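Local coordinates for hypothetical protein PA2218 (Pseudomonas aeruginosa, PDB 2HDW) that is of unknown detailed function but adopts the alpha/beta hydrolase fold and is probably a hydrolase, at residues V66-V71 with D84-K89; D57-L62 with K109-G114; L50-E55 with T80-L85; P97-G102 with R123-L128; I173-I178 with K193-V198. All blocks are in the same frame, centred on the assembly; numbering follows the deposited sequence.

Contact 1 of 5, residues V66-V71 with D84-K89; sequences VEHRKV and DLYLPK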
# COMPACT_ATOMS: atom_id res chain seq x y z
N VAL A 66 13.59 -2.03 -18.44
CA VAL A 66 12.48 -1.10 -18.29
C VAL A 66 12.88 0.35 -18.46
O VAL A 66 14.05 0.71 -18.29
CB VAL A 66 11.82 -1.27 -16.90
CG1 VAL A 66 10.63 -0.35 -16.77
CG2 VAL A 66 11.39 -2.72 -16.71
N GLU A 67 11.91 1.18 -18.82
CA GLU A 67 12.12 2.61 -18.98
C GLU A 67 11.46 3.24 -17.76
O GLU A 67 10.28 2.98 -17.49
CB GLU A 67 11.43 3.13 -20.24
CG GLU A 67 12.02 2.61 -21.54
CD GLU A 67 11.26 3.11 -22.76
OE1 GLU A 67 11.68 2.80 -23.89
OE2 GLU A 67 10.24 3.82 -22.59
N HIS A 68 12.20 4.06 -17.04
CA HIS A 68 11.68 4.68 -15.83
C HIS A 68 11.75 6.19 -15.78
O HIS A 68 12.69 6.80 -16.30
CB HIS A 68 12.40 4.11 -14.60
CG HIS A 68 12.21 4.94 -13.37
ND1 HIS A 68 12.91 6.11 -13.15
CD2 HIS A 68 11.35 4.81 -12.34
CE1 HIS A 68 12.48 6.67 -12.03
NE2 HIS A 68 11.53 5.90 -11.52
N ARG A 69 10.75 6.79 -15.14
CA ARG A 69 10.68 8.24 -14.95
C ARG A 69 9.67 8.53 -13.84
O ARG A 69 8.76 7.73 -13.58
CB ARG A 69 10.29 8.95 -16.26
CG ARG A 69 8.84 8.81 -16.70
CD ARG A 69 8.57 9.77 -17.86
NE ARG A 69 7.16 10.11 -18.02
CZ ARG A 69 6.28 9.38 -18.70
NH1 ARG A 69 6.66 8.25 -19.29
NH2 ARG A 69 5.01 9.78 -18.78
N LYS A 70 9.83 9.67 -13.17
CA LYS A 70 8.94 10.03 -12.07
C LYS A 70 7.80 10.92 -12.57
O LYS A 70 7.99 11.73 -13.47
CB LYS A 70 9.72 10.75 -10.97
CG LYS A 70 11.11 10.16 -10.73
CD LYS A 70 11.30 9.57 -9.33
CE LYS A 70 11.39 10.65 -8.26
NZ LYS A 70 12.04 10.14 -7.01
N VAL A 71 6.62 10.75 -12.00
CA VAL A 71 5.47 11.54 -12.40
C VAL A 71 4.70 12.02 -11.19
O VAL A 71 4.97 11.59 -10.06
CB VAL A 71 4.51 10.74 -13.30
CG1 VAL A 71 5.23 10.27 -14.55
CG2 VAL A 71 3.94 9.55 -12.53
N ASP A 84 6.54 6.61 -9.30
CA ASP A 84 7.52 6.10 -10.25
C ASP A 84 6.73 5.30 -11.27
O ASP A 84 5.92 4.45 -10.91
CB ASP A 84 8.53 5.17 -9.56
CG ASP A 84 9.54 5.91 -8.71
OD1 ASP A 84 10.28 6.76 -9.27
OD2 ASP A 84 9.61 5.65 -7.48
N LEU A 85 6.96 5.60 -12.54
CA LEU A 85 6.28 4.92 -13.64
C LEU A 85 7.29 4.04 -14.37
O LEU A 85 8.36 4.51 -14.75
CB LEU A 85 5.71 5.96 -14.60
CG LEU A 85 5.06 5.48 -15.89
CD1 LEU A 85 3.76 4.74 -15.59
CD2 LEU A 85 4.80 6.68 -16.78
N TYR A 86 6.93 2.78 -14.57
CA TYR A 86 7.80 1.82 -15.26
C TYR A 86 7.08 1.26 -16.48
O TYR A 86 5.93 0.84 -16.39
CB TYR A 86 8.17 0.66 -14.33
CG TYR A 86 8.87 1.06 -13.06
CD1 TYR A 86 10.26 1.02 -12.96
CD2 TYR A 86 8.14 1.47 -11.95
CE1 TYR A 86 10.91 1.38 -11.77
CE2 TYR A 86 8.77 1.84 -10.76
CZ TYR A 86 10.15 1.79 -10.67
OH TYR A 86 10.75 2.16 -9.49
N LEU A 87 7.77 1.24 -17.62
CA LEU A 87 7.19 0.70 -18.85
C LEU A 87 8.14 -0.27 -19.53
O LEU A 87 9.36 -0.13 -19.44
CB LEU A 87 6.87 1.83 -19.85
CG LEU A 87 5.93 2.96 -19.44
CD1 LEU A 87 6.65 3.90 -18.48
CD2 LEU A 87 5.50 3.73 -20.69
N PRO A 88 7.59 -1.29 -20.21
CA PRO A 88 8.42 -2.27 -20.91
C PRO A 88 9.08 -1.57 -22.10
O PRO A 88 8.52 -0.61 -22.63
CB PRO A 88 7.40 -3.32 -21.38
CG PRO A 88 6.26 -3.18 -20.40
CD PRO A 88 6.17 -1.68 -20.22
N LYS A 89 10.27 -2.02 -22.50
CA LYS A 89 10.98 -1.43 -23.64
C LYS A 89 10.59 -2.16 -24.93
O LYS A 89 10.05 -3.26 -24.89
CB LYS A 89 12.49 -1.54 -23.46
CG LYS A 89 13.10 -0.63 -22.39
CD LYS A 89 14.62 -0.78 -22.38
CE LYS A 89 15.28 0.17 -21.40
NZ LYS A 89 15.03 1.59 -21.77
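H68 reaches past Y86, its partner in the pairing, to D84 on the opposite strand. Its NE2 donates to D84 OD1 over 2.7 Å; the oxygen lies in the imidazole plane, whereas the nitrogen arrives from above the carboxylate, 44° out of its plane. CG of H68 stands anti to the backbone N (chi1 164°), and the ring settles beside Y86, with CD2 above one tyrosine face near its rim, 3.5 Å from CE1. V66 CG1 closes on the edge of that tyrosine ring. D84 OD1 also touches K70 CD at 3.0 Å, though the lysine's NZ goes to E137, and K58 bridges to the same carboxylate oxygen. These strands form the antiparallel hairpin at one edge of the alpha/beta hydrolase sheet. A pair of backbone bonds ties E67 to L87, with E67 N 2.9 Å from L87 O, and L85 N gives to R69 O. On the face carrying R69 and L85, the arginine guanidinium lies against L85 CD2, which sits over its plane 3.5 Å from NH1. Beyond the strand, K89 curls back at chi4 (-63°), leaving NZ 3.2 Å from E67 CG but 4.1 Å from E67 OE1, beyond salt-bridge distance.

Contact 2 of 5, residues D57-L62 with K109-G114; sequences DKTFPL and KEQSSG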
# COMPACT_ATOMS: atom_id res chain seq x y z
N ASP A 57 17.50 6.20 -5.60
CA ASP A 57 17.55 5.85 -4.19
C ASP A 57 16.58 4.71 -3.84
O ASP A 57 16.09 4.63 -2.71
CB ASP A 57 17.24 7.09 -3.33
CG ASP A 57 15.83 7.61 -3.54
OD1 ASP A 57 15.29 7.46 -4.66
OD2 ASP A 57 15.26 8.17 -2.59
N LYS A 58 16.30 3.85 -4.81
CA LYS A 58 15.41 2.71 -4.58
C LYS A 58 16.14 1.65 -3.76
O LYS A 58 17.38 1.66 -3.67
CB LYS A 58 14.93 2.12 -5.91
CG LYS A 58 13.67 2.77 -6.52
CD LYS A 58 13.89 4.23 -6.91
CE LYS A 58 12.67 4.79 -7.63
NZ LYS A 58 12.76 6.28 -7.83
N THR A 59 15.38 0.73 -3.18
CA THR A 59 15.93 -0.34 -2.36
C THR A 59 16.28 -1.55 -3.23
O THR A 59 16.59 -2.62 -2.72
CB THR A 59 14.94 -0.79 -1.29
OG1 THR A 59 13.67 -1.06 -1.90
CG2 THR A 59 14.77 0.30 -0.23
N PHE A 60 16.23 -1.36 -4.54
CA PHE A 60 16.54 -2.41 -5.51
C PHE A 60 17.17 -1.73 -6.71
O PHE A 60 16.95 -0.54 -6.95
CB PHE A 60 15.25 -3.13 -5.91
CG PHE A 60 14.17 -2.20 -6.39
CD1 PHE A 60 14.11 -1.81 -7.72
CD2 PHE A 60 13.26 -1.65 -5.49
CE1 PHE A 60 13.16 -0.89 -8.15
CE2 PHE A 60 12.31 -0.73 -5.91
CZ PHE A 60 12.26 -0.35 -7.24
N PRO A 61 17.97 -2.47 -7.50
CA PRO A 61 18.62 -1.88 -8.67
C PRO A 61 17.67 -1.61 -9.82
O PRO A 61 16.68 -2.31 -10.00
CB PRO A 61 19.68 -2.93 -9.05
CG PRO A 61 19.79 -3.83 -7.84
CD PRO A 61 18.37 -3.87 -7.34
N LEU A 62 17.99 -0.59 -10.61
CA LEU A 62 17.19 -0.24 -11.77
C LEU A 62 17.37 -1.34 -12.82
O LEU A 62 18.49 -1.77 -13.09
CB LEU A 62 17.65 1.10 -12.34
CG LEU A 62 17.01 1.57 -13.65
CD1 LEU A 62 15.51 1.75 -13.49
CD2 LEU A 62 17.66 2.88 -14.07
N LYS A 109 7.35 4.49 -2.14
CA LYS A 109 7.53 3.84 -3.44
C LYS A 109 8.93 3.26 -3.69
O LYS A 109 9.08 2.38 -4.53
CB LYS A 109 7.18 4.82 -4.56
CG LYS A 109 8.09 6.05 -4.62
CD LYS A 109 7.53 7.10 -5.58
CE LYS A 109 8.48 8.27 -5.78
NZ LYS A 109 8.88 8.94 -4.51
N GLU A 110 9.94 3.75 -2.99
CA GLU A 110 11.29 3.24 -3.20
C GLU A 110 11.49 1.87 -2.54
O GLU A 110 12.50 1.20 -2.75
CB GLU A 110 12.34 4.22 -2.68
CG GLU A 110 12.40 5.56 -3.43
CD GLU A 110 11.26 6.50 -3.08
OE1 GLU A 110 10.52 6.23 -2.11
OE2 GLU A 110 11.12 7.54 -3.76
N GLN A 111 10.51 1.46 -1.73
CA GLN A 111 10.59 0.19 -1.05
C GLN A 111 9.84 -0.91 -1.82
O GLN A 111 9.92 -0.96 -3.05
CB GLN A 111 10.10 0.35 0.40
CG GLN A 111 11.02 1.30 1.19
CD GLN A 111 10.45 1.75 2.53
OE1 GLN A 111 9.31 2.19 2.61
NE2 GLN A 111 11.27 1.65 3.58
N SER A 112 9.11 -1.76 -1.12
CA SER A 112 8.39 -2.87 -1.75
C SER A 112 7.52 -2.60 -2.98
O SER A 112 7.59 -3.33 -3.97
CB SER A 112 7.56 -3.61 -0.70
OG SER A 112 7.11 -4.86 -1.22
N SER A 113 6.67 -1.57 -2.94
CA SER A 113 5.81 -1.29 -4.08
C SER A 113 6.64 -1.04 -5.35
O SER A 113 6.26 -1.47 -6.44
CB SER A 113 4.89 -0.09 -3.81
OG SER A 113 5.62 1.09 -3.49
N GLY A 114 7.76 -0.36 -5.19
CA GLY A 114 8.63 -0.09 -6.33
C GLY A 114 9.19 -1.38 -6.90
O GLY A 114 9.25 -1.56 -8.12
O HOH W 1 12.91 8.04 -5.64
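T59 grips the carbonyl oxygen of E110 twice. Among the direct hydrogen bonds, T59 OG1 donates to E110 O over 2.7 Å, in the carbonyl plane and on a lone pair, while T59 N donates to the same oxygen over 2.9 Å from a position tilted 15° out of that plane. The double grip is possible because OG1 sits between the backbone N and the carbonyl carbon of T59 (chi1 51°), close to its own N-H. The charged groups meet around one water, which gives to D57 OD1 and to E110 OE2, each at 2.6 Å, and accepts from K58 NZ at 2.8 Å. It thus spaces two carboxylates whose nearest oxygens, D57 OD1 and E110 OE2, are 4.3 Å apart, a proximity that K109 probably eases: K109 NZ bridges to E110 OE2 on its syn side at 2.7 Å. R276 bridges to both acids as well, H274 bonds D57, and K58 has D84 as its salt-bridge partner. The apolar part belongs to F60. Its CZ comes 3.3 Å from G114 C, an approach open to it because glycine puts no side chain there; Q111 O lies at the ring edge, and K58 CB lies over one face, near the rim. Q111 is the N-cap residue of helix 112-122, and in alpha/beta hydrolases the loop leading into this helix commonly helps form the oxyanion hole. Around the contact, F60 packs on L115 and Q118 of helix 112-122 and on Y86 of strand 80-88, which K58 also touches.

Contact 3 of 5, residues L50-E55 with T80-L85; sequences LQLTQE and TLAADL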
# COMPACT_ATOMS: atom_id res chain seq x y z
N LEU A 50 6.15 19.68 -7.25
CA LEU A 50 6.89 18.92 -6.26
C LEU A 50 8.34 18.70 -6.69
O LEU A 50 8.63 18.50 -7.87
CB LEU A 50 6.23 17.55 -6.03
CG LEU A 50 4.76 17.48 -5.58
CD1 LEU A 50 4.31 16.02 -5.56
CD2 LEU A 50 4.59 18.12 -4.22
N GLN A 51 9.24 18.74 -5.72
CA GLN A 51 10.65 18.52 -5.97
C GLN A 51 10.90 17.02 -5.82
O GLN A 51 10.81 16.48 -4.71
CB GLN A 51 11.49 19.29 -4.95
CG GLN A 51 12.99 19.26 -5.23
CD GLN A 51 13.79 19.94 -4.14
OE1 GLN A 51 14.98 20.21 -4.31
NE2 GLN A 51 13.14 20.22 -3.01
N LEU A 52 11.19 16.35 -6.92
CA LEU A 52 11.44 14.91 -6.89
C LEU A 52 12.93 14.64 -7.12
O LEU A 52 13.54 15.22 -8.01
CB LEU A 52 10.62 14.22 -7.97
CG LEU A 52 9.11 14.52 -7.96
CD1 LEU A 52 8.44 13.75 -9.08
CD2 LEU A 52 8.50 14.14 -6.62
N THR A 53 13.51 13.76 -6.30
CA THR A 53 14.92 13.45 -6.45
C THR A 53 15.17 12.65 -7.72
O THR A 53 14.36 11.81 -8.09
CB THR A 53 15.47 12.64 -5.27
OG1 THR A 53 16.86 12.38 -5.48
CG2 THR A 53 14.74 11.31 -5.15
N GLN A 54 16.30 12.92 -8.37
CA GLN A 54 16.66 12.20 -9.58
C GLN A 54 17.65 11.09 -9.25
O GLN A 54 17.97 10.26 -10.10
CB GLN A 54 17.28 13.16 -10.60
CG GLN A 54 16.32 14.24 -11.08
CD GLN A 54 14.98 13.67 -11.51
OE1 GLN A 54 14.02 13.66 -10.74
NE2 GLN A 54 14.90 13.18 -12.75
N GLU A 55 18.13 11.08 -8.02
CA GLU A 55 19.07 10.05 -7.58
C GLU A 55 18.32 8.73 -7.52
O GLU A 55 17.16 8.70 -7.10
CB GLU A 55 19.61 10.38 -6.19
CG GLU A 55 20.33 11.72 -6.11
CD GLU A 55 21.53 11.78 -7.03
OE1 GLU A 55 22.44 10.93 -6.89
OE2 GLU A 55 21.58 12.68 -7.90
N THR A 80 -1.47 16.51 -4.43
CA THR A 80 -0.66 16.05 -5.55
C THR A 80 0.28 14.95 -5.07
O THR A 80 1.03 15.14 -4.10
CB THR A 80 0.17 17.20 -6.15
OG1 THR A 80 -0.72 18.22 -6.64
CG2 THR A 80 1.05 16.70 -7.30
N LEU A 81 0.24 13.80 -5.73
CA LEU A 81 1.06 12.66 -5.36
C LEU A 81 2.25 12.46 -6.29
O LEU A 81 2.21 12.82 -7.46
CB LEU A 81 0.21 11.39 -5.35
CG LEU A 81 -1.12 11.45 -4.59
CD1 LEU A 81 -1.85 10.13 -4.77
CD2 LEU A 81 -0.88 11.74 -3.12
N ALA A 82 3.32 11.88 -5.75
CA ALA A 82 4.52 11.58 -6.52
C ALA A 82 4.55 10.08 -6.77
O ALA A 82 4.10 9.29 -5.93
CB ALA A 82 5.77 12.02 -5.76
N ALA A 83 5.08 9.67 -7.91
CA ALA A 83 5.13 8.25 -8.23
C ALA A 83 6.21 7.90 -9.24
O ALA A 83 6.74 8.77 -9.94
CB ALA A 83 3.77 7.79 -8.76
N ASP A 84 6.54 6.61 -9.30
CA ASP A 84 7.52 6.10 -10.25
C ASP A 84 6.73 5.30 -11.27
O ASP A 84 5.92 4.45 -10.91
CB ASP A 84 8.53 5.17 -9.56
CG ASP A 84 9.54 5.91 -8.71
OD1 ASP A 84 10.28 6.76 -9.27
OD2 ASP A 84 9.61 5.65 -7.48
N LEU A 85 6.96 5.60 -12.54
CA LEU A 85 6.28 4.92 -13.64
C LEU A 85 7.29 4.04 -14.37
O LEU A 85 8.36 4.51 -14.75
CB LEU A 85 5.71 5.96 -14.60
CG LEU A 85 5.06 5.48 -15.89
CD1 LEU A 85 3.76 4.74 -15.59
CD2 LEU A 85 4.80 6.68 -16.78
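The backbones of L52 and A82 stay well separated, with CA atoms 7.7 Å apart at the nearest pair, so segment 50-55 passes strand 80-88 without joining it, and the gap is bridged by the leucine side chains. The strand is the second in the alpha/beta hydrolase sheet, lying between strands 66-74 and 126-130, and the irregular N-terminal part of the model passes alongside its first half. T80 and A82 turn their side chains toward this segment, and L50 and L52 turn theirs back. L50 carries the larger share. Its chain is extended at chi2 (175°), which sends CD1 down onto the strand, where it meets T80 O at 3.7 Å and T80 CG2 at 3.8 Å, with A82 CB a little farther off. The leucine and the threonine slide past each other in opposite directions, methyl beside methyl. T80 can offer this methyl because CG2 is anti to its backbone N, while its OG1 accepts from N47 N and M48 N. A82 N meanwhile bonds S138 OG, and L52 packs on K70 and E137. Beyond L52 the segment turns: T53 OG1 accepts from E55 N over 3.1 Å, an ST turn, and T53 N donates to E137 OE2. Farther along the strand than T80, L52 CD2 meets A82 CB at 3.6 Å.

Contact 4 of 5, residues P97-G102 with R123-L128; sequences PAIVIG and RGFVTL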
# COMPACT_ATOMS: atom_id res chain seq x y z
N PRO A 97 -1.64 -3.27 -20.96
CA PRO A 97 -2.46 -3.37 -19.75
C PRO A 97 -1.62 -2.64 -18.71
O PRO A 97 -0.40 -2.50 -18.90
CB PRO A 97 -2.52 -4.88 -19.50
CG PRO A 97 -1.18 -5.36 -20.00
CD PRO A 97 -1.01 -4.57 -21.29
N ALA A 98 -2.23 -2.17 -17.64
CA ALA A 98 -1.49 -1.43 -16.62
C ALA A 98 -1.86 -1.87 -15.21
O ALA A 98 -2.96 -2.37 -14.97
CB ALA A 98 -1.72 0.07 -16.79
N ILE A 99 -0.93 -1.66 -14.28
CA ILE A 99 -1.14 -2.03 -12.88
C ILE A 99 -0.68 -0.93 -11.93
O ILE A 99 0.43 -0.41 -12.06
CB ILE A 99 -0.33 -3.30 -12.51
CG1 ILE A 99 -0.67 -4.45 -13.46
CG2 ILE A 99 -0.61 -3.71 -11.07
CD1 ILE A 99 0.20 -5.68 -13.25
N VAL A 100 -1.54 -0.55 -10.99
CA VAL A 100 -1.17 0.46 -10.00
C VAL A 100 -0.85 -0.29 -8.72
O VAL A 100 -1.64 -1.11 -8.26
CB VAL A 100 -2.30 1.47 -9.73
CG1 VAL A 100 -1.92 2.33 -8.52
CG2 VAL A 100 -2.51 2.35 -10.95
N ILE A 101 0.31 0.01 -8.15
CA ILE A 101 0.74 -0.67 -6.94
C ILE A 101 0.97 0.27 -5.76
O ILE A 101 1.65 1.29 -5.89
CB ILE A 101 2.03 -1.45 -7.22
CG1 ILE A 101 1.84 -2.29 -8.49
CG2 ILE A 101 2.38 -2.33 -6.03
CD1 ILE A 101 3.09 -2.92 -9.01
N GLY A 102 0.40 -0.08 -4.61
CA GLY A 102 0.56 0.72 -3.41
C GLY A 102 0.83 -0.16 -2.21
O GLY A 102 0.46 -1.34 -2.18
N ARG A 123 7.48 -7.92 -16.72
CA ARG A 123 6.53 -8.96 -17.12
C ARG A 123 5.58 -8.47 -18.22
O ARG A 123 4.60 -9.14 -18.54
CB ARG A 123 5.72 -9.44 -15.92
CG ARG A 123 6.55 -9.93 -14.74
CD ARG A 123 7.43 -11.11 -15.12
NE ARG A 123 8.35 -11.48 -14.05
CZ ARG A 123 8.23 -12.57 -13.29
NH1 ARG A 123 7.21 -13.40 -13.47
NH2 ARG A 123 9.14 -12.82 -12.36
N GLY A 124 5.84 -7.29 -18.77
CA GLY A 124 5.00 -6.77 -19.84
C GLY A 124 3.91 -5.78 -19.49
O GLY A 124 3.11 -5.41 -20.36
N PHE A 125 3.85 -5.33 -18.24
CA PHE A 125 2.81 -4.37 -17.84
C PHE A 125 3.39 -2.97 -17.65
O PHE A 125 4.57 -2.81 -17.37
CB PHE A 125 2.16 -4.82 -16.52
CG PHE A 125 1.50 -6.18 -16.59
CD1 PHE A 125 0.16 -6.30 -16.94
CD2 PHE A 125 2.23 -7.33 -16.32
CE1 PHE A 125 -0.45 -7.56 -17.02
CE2 PHE A 125 1.62 -8.60 -16.40
CZ PHE A 125 0.29 -8.71 -16.75
N VAL A 126 2.55 -1.96 -17.83
CA VAL A 126 2.97 -0.58 -17.59
C VAL A 126 2.62 -0.48 -16.11
O VAL A 126 1.51 -0.81 -15.72
CB VAL A 126 2.12 0.43 -18.37
CG1 VAL A 126 2.34 1.82 -17.82
CG2 VAL A 126 2.48 0.38 -19.85
N THR A 127 3.56 -0.02 -15.27
CA THR A 127 3.28 0.05 -13.84
C THR A 127 3.59 1.37 -13.17
O THR A 127 4.35 2.19 -13.68
CB THR A 127 4.03 -1.06 -13.09
OG1 THR A 127 5.44 -0.84 -13.22
CG2 THR A 127 3.68 -2.43 -13.66
N LEU A 128 3.00 1.55 -12.00
CA LEU A 128 3.16 2.78 -11.24
C LEU A 128 3.16 2.51 -9.73
O LEU A 128 2.25 1.86 -9.21
CB LEU A 128 2.02 3.73 -11.61
CG LEU A 128 1.95 5.17 -11.10
CD1 LEU A 128 3.14 5.96 -11.63
CD2 LEU A 128 0.65 5.80 -11.57
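I101 N donates to L128 O over 2.9 Å, the shortest of four bonds joining these two parallel strands, and at 170° a nearly straight one. The others follow in the alternating pattern of parallel pairing: V126 N to P97 O, I99 N to V126 O at 3.0 Å, and L128 N to I99 O, the most bent of the set. Between them A98 CA comes within 3.2 Å of V126 O, a CA-H...O contact. Strands 96-102 and 126-130, with helix 112-122 between them in the chain, make a beta-alpha-beta unit of the alpha/beta hydrolase sheet. The helix ends in a Schellman motif with G124 at C-prime, which brings F125 into line ahead of the second strand. F125 is the main side-chain partner. I99 CD1 lies over one face of its ring, 3.9 Å from the centroid and 23° off the normal, a CH-pi contact; chi2 of I99 is near 174°, carrying CD1 outward to the ring. P97 meets the same phenyl group, its CG 3.5 Å from F125 CD1, the two side chains crossing at about a right angle. A98 CB and V126 CB sit 4.2 Å apart on the other face of the sheet; on the face of I99, T127 OG1 bonds A117 O of helix 112-122. Strand 173-178 pairs with the far side of strand 96-102, and strand 80-88 with that of 126-130. Helix 148-164 covers A98 and V100, while helix 356-366 packs F363 on I99 and F125.

Contact 5 of 5, residues I173-I178 with K193-V198; sequences IGVIGI and KRVKAV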
# COMPACT_ATOMS: atom_id res chain seq x y z
N ILE A 173 -6.84 -2.15 -16.74
CA ILE A 173 -6.16 -1.72 -15.51
C ILE A 173 -6.46 -2.61 -14.31
O ILE A 173 -7.61 -2.97 -14.05
CB ILE A 173 -6.55 -0.27 -15.12
CG1 ILE A 173 -6.32 0.69 -16.29
CG2 ILE A 173 -5.74 0.18 -13.89
CD1 ILE A 173 -4.91 0.76 -16.76
N GLY A 174 -5.40 -2.95 -13.58
CA GLY A 174 -5.54 -3.75 -12.38
C GLY A 174 -4.76 -3.06 -11.28
O GLY A 174 -4.06 -2.07 -11.52
N VAL A 175 -4.89 -3.56 -10.05
CA VAL A 175 -4.16 -2.98 -8.94
C VAL A 175 -3.62 -4.04 -8.00
O VAL A 175 -4.19 -5.13 -7.89
CB VAL A 175 -5.02 -2.01 -8.09
CG1 VAL A 175 -5.41 -0.79 -8.91
CG2 VAL A 175 -6.25 -2.73 -7.57
N ILE A 176 -2.52 -3.73 -7.33
CA ILE A 176 -1.94 -4.64 -6.35
C ILE A 176 -1.80 -3.87 -5.03
O ILE A 176 -1.20 -2.79 -4.99
CB ILE A 176 -0.54 -5.15 -6.76
CG1 ILE A 176 -0.63 -6.01 -8.03
CG2 ILE A 176 0.06 -6.00 -5.63
CD1 ILE A 176 0.73 -6.39 -8.61
N GLY A 177 -2.38 -4.42 -3.96
CA GLY A 177 -2.30 -3.78 -2.66
C GLY A 177 -1.43 -4.61 -1.74
O GLY A 177 -1.74 -5.77 -1.47
N ILE A 178 -0.34 -4.02 -1.26
CA ILE A 178 0.60 -4.71 -0.39
C ILE A 178 0.43 -4.31 1.07
O ILE A 178 0.24 -3.13 1.38
CB ILE A 178 2.07 -4.40 -0.78
CG1 ILE A 178 2.28 -4.59 -2.28
CG2 ILE A 178 3.02 -5.30 0.01
CD1 ILE A 178 3.60 -4.02 -2.80
N LYS A 193 -15.25 1.13 -10.62
CA LYS A 193 -15.54 0.12 -11.62
C LYS A 193 -14.56 0.03 -12.79
O LYS A 193 -14.63 -0.91 -13.59
CB LYS A 193 -16.96 0.32 -12.15
CG LYS A 193 -18.02 0.38 -11.05
CD LYS A 193 -17.97 -0.85 -10.16
CE LYS A 193 -19.05 -0.79 -9.07
NZ LYS A 193 -18.99 -1.94 -8.12
N ARG A 194 -13.65 0.99 -12.89
CA ARG A 194 -12.65 0.97 -13.96
C ARG A 194 -11.60 -0.12 -13.72
O ARG A 194 -11.07 -0.69 -14.67
CB ARG A 194 -11.96 2.32 -14.05
CG ARG A 194 -12.89 3.50 -14.34
CD ARG A 194 -12.12 4.81 -14.25
NE ARG A 194 -11.55 4.98 -12.92
CZ ARG A 194 -10.67 5.92 -12.60
NH1 ARG A 194 -10.24 6.78 -13.52
NH2 ARG A 194 -10.18 5.98 -11.36
N VAL A 195 -11.31 -0.42 -12.45
CA VAL A 195 -10.32 -1.43 -12.10
C VAL A 195 -10.90 -2.83 -12.37
O VAL A 195 -11.89 -3.23 -11.76
CB VAL A 195 -9.88 -1.30 -10.62
CG1 VAL A 195 -8.73 -2.24 -10.33
CG2 VAL A 195 -9.47 0.14 -10.33
N LYS A 196 -10.26 -3.55 -13.28
CA LYS A 196 -10.72 -4.87 -13.72
C LYS A 196 -10.42 -6.08 -12.85
O LYS A 196 -11.15 -7.06 -12.89
CB LYS A 196 -10.19 -5.14 -15.13
CG LYS A 196 -10.64 -4.14 -16.18
CD LYS A 196 -12.16 -4.03 -16.24
CE LYS A 196 -12.62 -3.41 -17.56
NZ LYS A 196 -12.02 -2.08 -17.79
N ALA A 197 -9.34 -6.02 -12.08
CA ALA A 197 -8.96 -7.14 -11.23
C ALA A 197 -8.08 -6.60 -10.11
O ALA A 197 -7.49 -5.53 -10.25
CB ALA A 197 -8.20 -8.19 -12.04
N VAL A 198 -7.98 -7.35 -9.02
CA VAL A 198 -7.20 -6.92 -7.87
C VAL A 198 -6.51 -8.07 -7.15
O VAL A 198 -7.09 -9.13 -6.93
CB VAL A 198 -8.09 -6.17 -6.84
CG1 VAL A 198 -9.21 -7.09 -6.34
CG2 VAL A 198 -7.25 -5.68 -5.66
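V175 spreads its two methyls over V195 and V198. Its CB lies beside V100 O of the neighbouring strand. From there CG1, anti to the carbonyl carbon (chi1 -66°), meets V195 CG1 at 3.9 Å. CG2 has two partners: it lies 3.7 Å from V195 CG1 and an equal 3.7 Å from V198 CG2, touching both valines. The V175 and V195 side chains cross at about a right angle, those of V175 and V198 at a slant. V189 of helix 180-191 touches all three valines, F155 of helix 148-164 rests on V175, and on the other face of the sheet I176 and A197 pack against helix 356-366. The setting is a beta-alpha-beta unit, strand 173-178, helix 180-191 and strand 197-201, inside the alpha/beta hydrolase sheet; in this fold the sharp turn after the strand equivalent to 173-178 is the nucleophile elbow, so the contact probably lies at the opposite end of the strand from it. Two backbone bonds join the segments, and V175 pairs with V198 in parallel. K196 N donates to I173 O over 2.8 Å, nearly along the C=O axis, and V175 N gives to A197 O over a longer 3.3 Å, tilted 18° from the carbonyl plane. A CA-H...O contact adds to these, V198 CA lying 3.5 Å from V175 O. K196 CB also lies against I173 O, at 3.5 Å, before the lysine chain bends at chi2 and carries its charge away to E171, while R194 bridges to D160 of helix 148-164.

Contacts 1, 3, 4 and 5 all reach one sheet, and contact 2 joins loop 57-62 to the start of helix 112-122. Contacts 1 and 3 share D84 and L85. D84 OD1 takes K58 NZ of contact 2 at 2.9 Å, linking contacts 1 and 2 on a strand that contact 3 also uses. Y86 O and T127 N, 2.8 Å apart, join contact 1 to contact 4; A98 O and G174 N, 2.9 Å apart, join contact 4 to contact 5. The centres of contacts 3 and 5 are about 22 Å apart, without touching. By analogy with the fold, the active site is probably near where segments 109-114 and 173-178 meet, S113 CA being 3.7 Å from I178 CD1.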